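Local atomic coordinates of Lmo0305 protein (Listeria monocytogenes, PDB entry 3PJ0), a protein that belongs to the beta-eliminating lyase family of the PLP-dependent aminotransferase-like clan and carries pyridoxal phosphate bound to a lysine. Residues A[90-95]-A[112-117]; A[140-145]-A[173-178]. All coordinates share one frame; numbering follows the deposited sequence.

Contact 1. Residues A[90-95]-A[112-117]; sequences RRVAYH and QQITPL
Tyr-94 and Pro-116 run alongside each other in the same direction, and the proline ring meets the far end of the tyrosine: Pro-116 CB sits 3.4 Å from Tyr-94 CZ, oblique to the aromatic ring, with CG close to the hydroxyl. The tyrosine reaches it from the crowded position between its backbone N and carbonyl carbon (chi1 54°); its OH is hydrogen-bonded to Glu-101, and Leu-108 of helix 107-112 packs against both rings. On the face of Pro-116, Val-92 crosses Ile-114, which precedes the strand, nearly perpendicularly, and their methyls touch, Val-92 CG2 lying 3.6 Å from Ile-114 CG2. The opposite face carries Arg-91, Ala-93, Thr-115 and Leu-117. There the aliphatic part of Arg-91 runs alongside Thr-115, its CG 4.0 Å from Thr-115 CB.

Between these layers two parallel strands, 91-94 and 115-117, pair at the edge of the seven-stranded mixed sheet of the large domain characteristic of fold-type I PLP proteins, 115-118 being the outermost strand within the chain. Arg-90 O takes the N-H of Thr-115, Thr-115 O that of Val-92, Val-92 O that of Leu-117 at 2.7 Å and nearly straight (173°), and Leu-117 O that of Tyr-94.

Just ahead of the strand, Arg-90 bends at chi2 and crosses Ile-114 to bring NH1 within 2.7 Å of Gln-112 O. This bond is short yet bent, 137° at the hydrogen, with the donor above the carbonyl plane. Gln-113 follows helix 107-112 with positive phi, turning the chain into the strand.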
ATOM      1  N   ARG A  90      -3.105   7.426 -25.677  1.00 13.50           N
ATOM      2  CA  ARG A  90      -3.810   6.879 -24.494  1.00 13.18           C
ATOM      3  C   ARG A  90      -4.622   5.621 -24.763  1.00 13.45           C
ATOM      4  O   ARG A  90      -5.417   5.193 -23.903  1.00 13.95           O
ATOM      5  CB  ARG A  90      -4.686   7.969 -23.825  1.00 13.95           C
ATOM      6  CG  ARG A  90      -3.899   9.119 -23.161  1.00 13.75           C
ATOM      7  CD  ARG A  90      -3.374   8.872 -21.749  1.00 16.33           C
ATOM      8  NE  ARG A  90      -2.765  10.100 -21.239  1.00 17.69           N
ATOM      9  CZ  ARG A  90      -3.215  10.901 -20.286  1.00 19.55           C
ATOM     10  NH1 ARG A  90      -4.260  10.597 -19.512  1.00 18.38           N
ATOM     11  NH2 ARG A  90      -2.527  12.018 -20.041  1.00 23.25           N
ATOM     12  N   ARG A  91      -4.483   5.021 -25.945  1.00 12.86           N
ATOM     13  CA  ARG A  91      -5.157   3.745 -26.200  1.00 12.48           C
ATOM     14  C   ARG A  91      -4.171   2.614 -25.898  1.00 11.69           C
ATOM     15  O   ARG A  91      -2.976   2.730 -26.191  1.00 11.06           O
ATOM     16  CB  ARG A  91      -5.669   3.630 -27.645  1.00 13.52           C
ATOM     17  CG  ARG A  91      -7.058   4.257 -27.897  1.00 15.81           C
ATOM     18  CD  ARG A  91      -7.081   5.726 -27.683  1.00 18.87           C
ATOM     19  NE  ARG A  91      -6.108   6.403 -28.542  1.00 22.60           N
ATOM     20  CZ  ARG A  91      -5.784   7.693 -28.464  1.00 27.20           C
ATOM     21  NH1 ARG A  91      -6.367   8.488 -27.567  1.00 28.57           N
ATOM     22  NH2 ARG A  91      -4.866   8.188 -29.296  1.00 29.03           N
ATOM     23  N   VAL A  92      -4.668   1.548 -25.289  1.00 11.23           N
ATOM     24  CA  VAL A  92      -3.881   0.309 -25.063  1.00 11.42           C
ATOM     25  C   VAL A  92      -4.724  -0.871 -25.525  1.00 11.84           C
ATOM     26  O   VAL A  92      -5.917  -0.694 -25.806  1.00 13.08           O
ATOM     27  CB  VAL A  92      -3.454   0.110 -23.605  1.00 11.41           C
ATOM     28  CG1 VAL A  92      -2.628   1.291 -23.137  1.00 10.71           C
ATOM     29  CG2 VAL A  92      -4.659  -0.092 -22.673  1.00 12.61           C
ATOM     30  N   ALA A  93      -4.141  -2.068 -25.581  1.00 10.55           N
ATOM     31  CA  ALA A  93      -4.890  -3.234 -25.987  1.00 10.74           C
ATOM     32  C   ALA A  93      -4.555  -4.443 -25.123  1.00 10.05           C
ATOM     33  O   ALA A  93      -3.400  -4.672 -24.764  1.00  9.97           O
ATOM     34  CB  ALA A  93      -4.656  -3.559 -27.501  1.00 10.17           C
ATOM     35  N   TYR A  94      -5.583  -5.189 -24.770  1.00  9.32           N
ATOM     36  CA  TYR A  94      -5.401  -6.386 -23.992  1.00  9.42           C
ATOM     37  C   TYR A  94      -6.625  -7.318 -24.044  1.00  9.65           C
ATOM     38  O   TYR A  94      -7.659  -6.959 -24.604  1.00 10.43           O
ATOM     39  CB  TYR A  94      -5.036  -6.044 -22.560  1.00  9.57           C
ATOM     40  CG  TYR A  94      -5.952  -5.085 -21.778  1.00  9.18           C
ATOM     41  CD1 TYR A  94      -7.336  -5.196 -21.795  1.00 10.51           C
ATOM     42  CD2 TYR A  94      -5.389  -4.108 -20.922  1.00 10.30           C
ATOM     43  CE1 TYR A  94      -8.144  -4.334 -21.015  1.00 10.82           C
ATOM     44  CE2 TYR A  94      -6.171  -3.280 -20.142  1.00 11.34           C
ATOM     45  CZ  TYR A  94      -7.539  -3.376 -20.186  1.00 12.10           C
ATOM     46  OH  TYR A  94      -8.287  -2.514 -19.392  1.00 12.00           O
ATOM     47  N   HIS A  95      -6.490  -8.506 -23.452  1.00  8.85           N
ATOM     48  CA  HIS A  95      -7.566  -9.471 -23.420  1.00 10.25           C
ATOM     49  C   HIS A  95      -8.788  -8.864 -22.677  1.00 10.23           C
ATOM     50  O   HIS A  95      -8.614  -8.113 -21.711  1.00  9.41           O
ATOM     51  CB  HIS A  95      -7.095 -10.744 -22.699  1.00 10.51           C
ATOM     52  CG  HIS A  95      -8.052 -11.897 -22.794  1.00 10.41           C
ATOM     53  ND1 HIS A  95      -9.103 -12.061 -21.926  1.00  9.92           N
ATOM     54  CD2 HIS A  95      -8.097 -12.956 -23.640  1.00 10.88           C
ATOM     55  CE1 HIS A  95      -9.776 -13.156 -22.249  1.00 11.77           C
ATOM     56  NE2 HIS A  95      -9.183 -13.719 -23.290  1.00 11.30           N
ATOM     57  N   GLN A 112      -6.431   7.211 -15.215  1.00 11.34           N
ATOM     58  CA  GLN A 112      -5.481   7.512 -16.286  1.00 11.61           C
ATOM     59  C   GLN A 112      -6.152   7.940 -17.595  1.00 12.85           C
ATOM     60  O   GLN A 112      -5.468   8.356 -18.541  1.00 14.51           O
ATOM     61  CB  GLN A 112      -4.556   6.304 -16.517  1.00 10.93           C
ATOM     62  CG  GLN A 112      -3.619   5.949 -15.365  1.00 12.07           C
ATOM     63  CD  GLN A 112      -2.692   7.094 -14.988  1.00 13.34           C
ATOM     64  OE1 GLN A 112      -2.404   7.966 -15.798  1.00 11.86           O
ATOM     65  NE2 GLN A 112      -2.245   7.106 -13.747  1.00 14.30           N
ATOM     66  N   GLN A 113      -7.483   7.870 -17.657  1.00 13.80           N
ATOM     67  CA  GLN A 113      -8.212   8.214 -18.893  1.00 15.00           C
ATOM     68  C   GLN A 113      -7.591   7.507 -20.104  1.00 13.38           C
ATOM     69  O   GLN A 113      -7.475   8.084 -21.196  1.00 12.29           O
ATOM     70  CB  GLN A 113      -8.278   9.729 -19.154  1.00 15.77           C
ATOM     71  CG  GLN A 113      -9.060  10.491 -18.115  1.00 19.90           C
ATOM     72  CD  GLN A 113      -8.221  10.820 -16.946  1.00 21.54           C
ATOM     73  OE1 GLN A 113      -7.104  11.312 -17.107  1.00 25.48           O
ATOM     74  NE2 GLN A 113      -8.745  10.593 -15.751  1.00 24.63           N
ATOM     75  N   ILE A 114      -7.190   6.258 -19.876  1.00 12.35           N
ATOM     76  CA  ILE A 114      -6.691   5.371 -20.919  1.00 12.10           C
ATOM     77  C   ILE A 114      -7.872   4.543 -21.456  1.00 13.19           C
ATOM     78  O   ILE A 114      -8.766   4.127 -20.693  1.00 12.85           O
ATOM     79  CB  ILE A 114      -5.532   4.517 -20.392  1.00 12.35           C
ATOM     80  CG1 ILE A 114      -4.272   5.396 -20.350  1.00 11.03           C
ATOM     81  CG2 ILE A 114      -5.354   3.180 -21.230  1.00 10.96           C
ATOM     82  CD1 ILE A 114      -2.997   4.724 -19.761  1.00 12.08           C
ATOM     83  N   THR A 115      -7.891   4.323 -22.773  1.00 12.81           N
ATOM     84  CA  THR A 115      -8.998   3.610 -23.441  1.00 13.91           C
ATOM     85  C   THR A 115      -8.493   2.246 -23.874  1.00 14.30           C
ATOM     86  O   THR A 115      -7.660   2.181 -24.781  1.00 13.42           O
ATOM     87  CB  THR A 115      -9.485   4.364 -24.721  1.00 15.13           C
ATOM     88  OG1 THR A 115     -10.008   5.667 -24.391  1.00 16.98           O
ATOM     89  CG2 THR A 115     -10.561   3.558 -25.458  1.00 15.98           C
ATOM     90  N   PRO A 116      -8.996   1.158 -23.254  1.00 13.05           N
ATOM     91  CA  PRO A 116      -8.491  -0.161 -23.633  1.00 13.60           C
ATOM     92  C   PRO A 116      -9.305  -0.755 -24.758  1.00 13.59           C
ATOM     93  O   PRO A 116     -10.536  -0.738 -24.685  1.00 14.39           O
ATOM     94  CB  PRO A 116      -8.666  -0.984 -22.350  1.00 13.54           C
ATOM     95  CG  PRO A 116      -8.920   0.056 -21.240  1.00 13.55           C
ATOM     96  CD  PRO A 116      -9.684   1.100 -21.954  1.00 14.54           C
ATOM     97  N   LEU A 117      -8.619  -1.205 -25.792  1.00 13.32           N
ATOM     98  CA  LEU A 117      -9.224  -1.856 -26.936  1.00 14.09           C
ATOM     99  C   LEU A 117      -9.088  -3.325 -26.605  1.00 14.33           C
ATOM    100  O   LEU A 117      -7.978  -3.800 -26.269  1.00 13.86           O
ATOM    101  CB  LEU A 117      -8.491  -1.472 -28.229  1.00 14.71           C
ATOM    102  CG  LEU A 117      -8.350   0.042 -28.490  1.00 16.97           C
ATOM    103  CD1 LEU A 117      -7.498   0.341 -29.740  1.00 18.49           C
ATOM    104  CD2 LEU A 117      -9.705   0.728 -28.583  1.00 19.32           C
TER

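Contact 2. Residues A[140-145]-A[173-178]; sequences SVLIEL and SLHLDG
Ser-173 opens the strand with its carbonyl, which accepts the N-H of Val-141 nearly along the C=O axis, while its CB rests 4.0 Å from Ser-140 CB. Leu-174 points to the other face, CG anti to the backbone N, and turns CD1 back toward the neighbouring strand, 3.9 Å from Val-141 CB and close to Ile-143 CG1; helix 157-170 packs on this leucine. That helix links the two strands, making a beta-alpha-beta unit with parallel strands in the central sheet of a PLP-dependent fold-type I domain.

His-175 is gripped at both backbone ends: its N-H goes to Val-141 O, and its O receives the N-H of Ile-143. The ring lies alongside Leu-142, with Leu-142 CG in plane at its edge, 3.9 Å from His-175 CD2. Both ring nitrogens are engaged, NE2 with Gln-76 and ND1 with Ser-201, which fixes the ring's rotation. Leu-176 returns to the face of Leu-174, and its CD1 meets Leu-145 CD1 at 3.6 Å, the two side chains crossing nearly perpendicularly.

Asp-177 donates its N-H to Ile-143 O at 2.8 Å, and its O accepts a weak bond from Leu-145 N. Its carboxylate, anti to the backbone N (chi1 -180°), lies beside that of Glu-144, the planes 44° apart; a water donates to both Asp-177 OD2 and Glu-144 OE1, bridging two oxygens 4.2 Å apart. OD2 also receives Gln-76 NE2 and hydrogen-bonds N1 of the cofactor-bearing LLP at position 208, as the aspartate facing the pyridine nitrogen does in fold-type I PLP proteins, probably stabilising a protonated pyridine nitrogen. Glu-144 OE2 turns instead to Arg-148 N. A second water lies within hydrogen-bonding distance of both Asp-177 O and Leu-145 O.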
ATOM      1  N   SER A 140       0.577   0.621 -26.138  1.00 11.66           N
ATOM      2  CA  SER A 140       1.026  -0.672 -25.662  1.00 11.75           C
ATOM      3  C   SER A 140      -0.036  -1.770 -25.758  1.00 11.52           C
ATOM      4  O   SER A 140      -1.259  -1.515 -25.898  1.00 11.63           O
ATOM      5  CB  SER A 140       1.461  -0.568 -24.195  1.00 12.59           C
ATOM      6  OG  SER A 140       0.329  -0.400 -23.393  1.00 15.87           O
ATOM      7  N   VAL A 141       0.481  -2.991 -25.725  1.00 11.22           N
ATOM      8  CA  VAL A 141      -0.299  -4.209 -25.631  1.00 11.01           C
ATOM      9  C   VAL A 141       0.162  -4.819 -24.319  1.00 10.54           C
ATOM     10  O   VAL A 141       1.368  -4.815 -23.987  1.00 11.33           O
ATOM     11  CB  VAL A 141      -0.018  -5.171 -26.821  1.00 11.13           C
ATOM     12  CG1 VAL A 141      -0.586  -6.571 -26.577  1.00  8.84           C
ATOM     13  CG2 VAL A 141      -0.594  -4.591 -28.098  1.00 10.39           C
ATOM     14  N   LEU A 142      -0.793  -5.361 -23.586  1.00  9.95           N
ATOM     15  CA  LEU A 142      -0.514  -6.037 -22.317  1.00  9.66           C
ATOM     16  C   LEU A 142      -0.879  -7.482 -22.518  1.00  9.77           C
ATOM     17  O   LEU A 142      -1.941  -7.785 -23.066  1.00 11.17           O
ATOM     18  CB  LEU A 142      -1.335  -5.415 -21.184  1.00  9.07           C
ATOM     19  CG  LEU A 142      -1.292  -6.082 -19.790  1.00 10.96           C
ATOM     20  CD1 LEU A 142      -1.663  -5.029 -18.709  1.00 11.23           C
ATOM     21  CD2 LEU A 142      -2.194  -7.327 -19.649  1.00  9.89           C
ATOM     22  N   ILE A 143       0.021  -8.376 -22.105  1.00 10.40           N
ATOM     23  CA  ILE A 143      -0.164  -9.827 -22.199  1.00  9.80           C
ATOM     24  C   ILE A 143      -0.092 -10.418 -20.785  1.00  9.69           C
ATOM     25  O   ILE A 143       0.784 -10.085 -20.001  1.00  8.44           O
ATOM     26  CB  ILE A 143       0.972 -10.476 -23.047  1.00 10.12           C
ATOM     27  CG1 ILE A 143       1.057  -9.838 -24.435  1.00 10.78           C
ATOM     28  CG2 ILE A 143       0.857 -11.979 -23.054  1.00  9.53           C
ATOM     29  CD1 ILE A 143      -0.201  -9.972 -25.307  1.00 13.96           C
ATOM     30  N   GLU A 144      -1.031 -11.295 -20.458  1.00  9.60           N
ATOM     31  CA  GLU A 144      -1.066 -11.963 -19.137  1.00  8.51           C
ATOM     32  C   GLU A 144      -0.698 -13.448 -19.339  1.00  9.00           C
ATOM     33  O   GLU A 144      -1.419 -14.169 -20.023  1.00  8.44           O
ATOM     34  CB  GLU A 144      -2.470 -11.836 -18.534  1.00  8.93           C
ATOM     35  CG  GLU A 144      -2.609 -12.418 -17.149  1.00  9.53           C
ATOM     36  CD  GLU A 144      -4.062 -12.485 -16.661  1.00 10.54           C
ATOM     37  OE1 GLU A 144      -4.818 -11.484 -16.803  1.00  8.30           O
ATOM     38  OE2 GLU A 144      -4.413 -13.549 -16.133  1.00 10.81           O
ATOM     39  N   LEU A 145       0.447 -13.865 -18.779  1.00  8.32           N
ATOM     40  CA  LEU A 145       0.940 -15.238 -18.891  1.00  9.05           C
ATOM     41  C   LEU A 145       0.854 -15.908 -17.515  1.00  9.02           C
ATOM     42  O   LEU A 145       1.531 -15.485 -16.579  1.00  9.96           O
ATOM     43  CB  LEU A 145       2.395 -15.282 -19.373  1.00  8.71           C
ATOM     44  CG  LEU A 145       2.744 -14.611 -20.678  1.00  9.37           C
ATOM     45  CD1 LEU A 145       4.251 -14.593 -20.949  1.00  7.73           C
ATOM     46  CD2 LEU A 145       2.010 -15.285 -21.842  1.00  8.59           C
ATOM     47  N   SER A 173       4.755  -0.704 -27.343  1.00 12.53           N
ATOM     48  CA  SER A 173       5.407  -1.218 -26.135  1.00 12.05           C
ATOM     49  C   SER A 173       4.674  -2.487 -25.705  1.00 11.72           C
ATOM     50  O   SER A 173       3.461  -2.583 -25.896  1.00 12.28           O
ATOM     51  CB  SER A 173       5.368  -0.200 -24.989  1.00 11.62           C
ATOM     52  OG  SER A 173       6.048   1.005 -25.309  1.00 13.40           O
ATOM     53  N   LEU A 174       5.405  -3.463 -25.163  1.00 11.54           N
ATOM     54  CA  LEU A 174       4.812  -4.738 -24.764  1.00 11.01           C
ATOM     55  C   LEU A 174       5.063  -4.874 -23.274  1.00 10.83           C
ATOM     56  O   LEU A 174       6.220  -4.786 -22.832  1.00 11.09           O
ATOM     57  CB  LEU A 174       5.428  -5.915 -25.543  1.00 11.65           C
ATOM     58  CG  LEU A 174       4.622  -7.238 -25.573  1.00 13.94           C
ATOM     59  CD1 LEU A 174       3.286  -7.089 -26.295  1.00 13.64           C
ATOM     60  CD2 LEU A 174       5.449  -8.403 -26.198  1.00 12.51           C
ATOM     61  N   HIS A 175       3.972  -5.044 -22.512  1.00  9.86           N
ATOM     62  CA  HIS A 175       3.989  -5.157 -21.058  1.00  9.62           C
ATOM     63  C   HIS A 175       3.476  -6.517 -20.596  1.00 10.12           C
ATOM     64  O   HIS A 175       2.404  -6.965 -21.038  1.00 10.49           O
ATOM     65  CB  HIS A 175       3.097  -4.075 -20.384  1.00  9.90           C
ATOM     66  CG  HIS A 175       2.999  -4.254 -18.898  1.00  9.87           C
ATOM     67  ND1 HIS A 175       4.007  -3.863 -18.044  1.00  9.96           N
ATOM     68  CD2 HIS A 175       2.040  -4.826 -18.122  1.00  7.39           C
ATOM     69  CE1 HIS A 175       3.669  -4.173 -16.807  1.00  8.04           C
ATOM     70  NE2 HIS A 175       2.491  -4.779 -16.824  1.00  7.58           N
ATOM     71  N   LEU A 176       4.226  -7.155 -19.688  1.00  9.59           N
ATOM     72  CA  LEU A 176       3.861  -8.455 -19.138  1.00  9.24           C
ATOM     73  C   LEU A 176       3.171  -8.383 -17.792  1.00  8.60           C
ATOM     74  O   LEU A 176       3.748  -7.882 -16.835  1.00  7.68           O
ATOM     75  CB  LEU A 176       5.112  -9.354 -18.993  1.00  9.39           C
ATOM     76  CG  LEU A 176       4.958 -10.720 -18.285  1.00 10.17           C
ATOM     77  CD1 LEU A 176       3.892 -11.556 -18.997  1.00  9.26           C
ATOM     78  CD2 LEU A 176       6.291 -11.483 -18.224  1.00 10.52           C
ATOM     79  N   ASP A 177       1.903  -8.812 -17.753  1.00  8.37           N
ATOM     80  CA  ASP A 177       1.203  -9.037 -16.515  1.00  8.23           C
ATOM     81  C   ASP A 177       1.694 -10.429 -16.116  1.00  8.71           C
ATOM     82  O   ASP A 177       1.200 -11.455 -16.584  1.00  8.96           O
ATOM     83  CB  ASP A 177      -0.345  -8.962 -16.632  1.00  9.15           C
ATOM     84  CG  ASP A 177      -1.034  -9.202 -15.292  1.00  9.71           C
ATOM     85  OD1 ASP A 177      -0.415  -9.855 -14.423  1.00  8.98           O
ATOM     86  OD2 ASP A 177      -2.168  -8.707 -15.090  1.00 10.00           O
ATOM     87  N   GLY A 178       2.719 -10.434 -15.281  1.00  7.31           N
ATOM     88  CA  GLY A 178       3.357 -11.628 -14.814  1.00  8.01           C
ATOM     89  C   GLY A 178       2.990 -11.963 -13.387  1.00  7.54           C
ATOM     90  O   GLY A 178       3.828 -12.482 -12.632  1.00  7.24           O
TER
HETATM   91  O   HOH W   1      -4.259  -8.920 -16.883  1.00 10.70           O
HETATM   92  O   HOH W   2       0.292 -13.586 -15.043  1.00  9.11           O

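Contact 1 closes before contact 2 opens along the chain, yet their centres lie about 12 Å apart because strands 91-94 and 140-144 are immediate neighbours in the same seven-stranded mixed sheet. The four strands run parallel in the order 173-178, 140-144, 91-94, 115-118. Ala-93 stitches the two contacts together: Ala-93 N lies 3.0 Å from Ser-140 O and Ala-93 O 2.9 Å from Leu-142 N, probable hydrogen bonds. Val-92 CG1 also packs on Ser-140 OG. Contact 1 thus lies at the edge of the sheet within this chain, partly buried, whereas contact 2 lies further inward, fully buried, and delivers Asp-177 to the pyridoxal phosphate group.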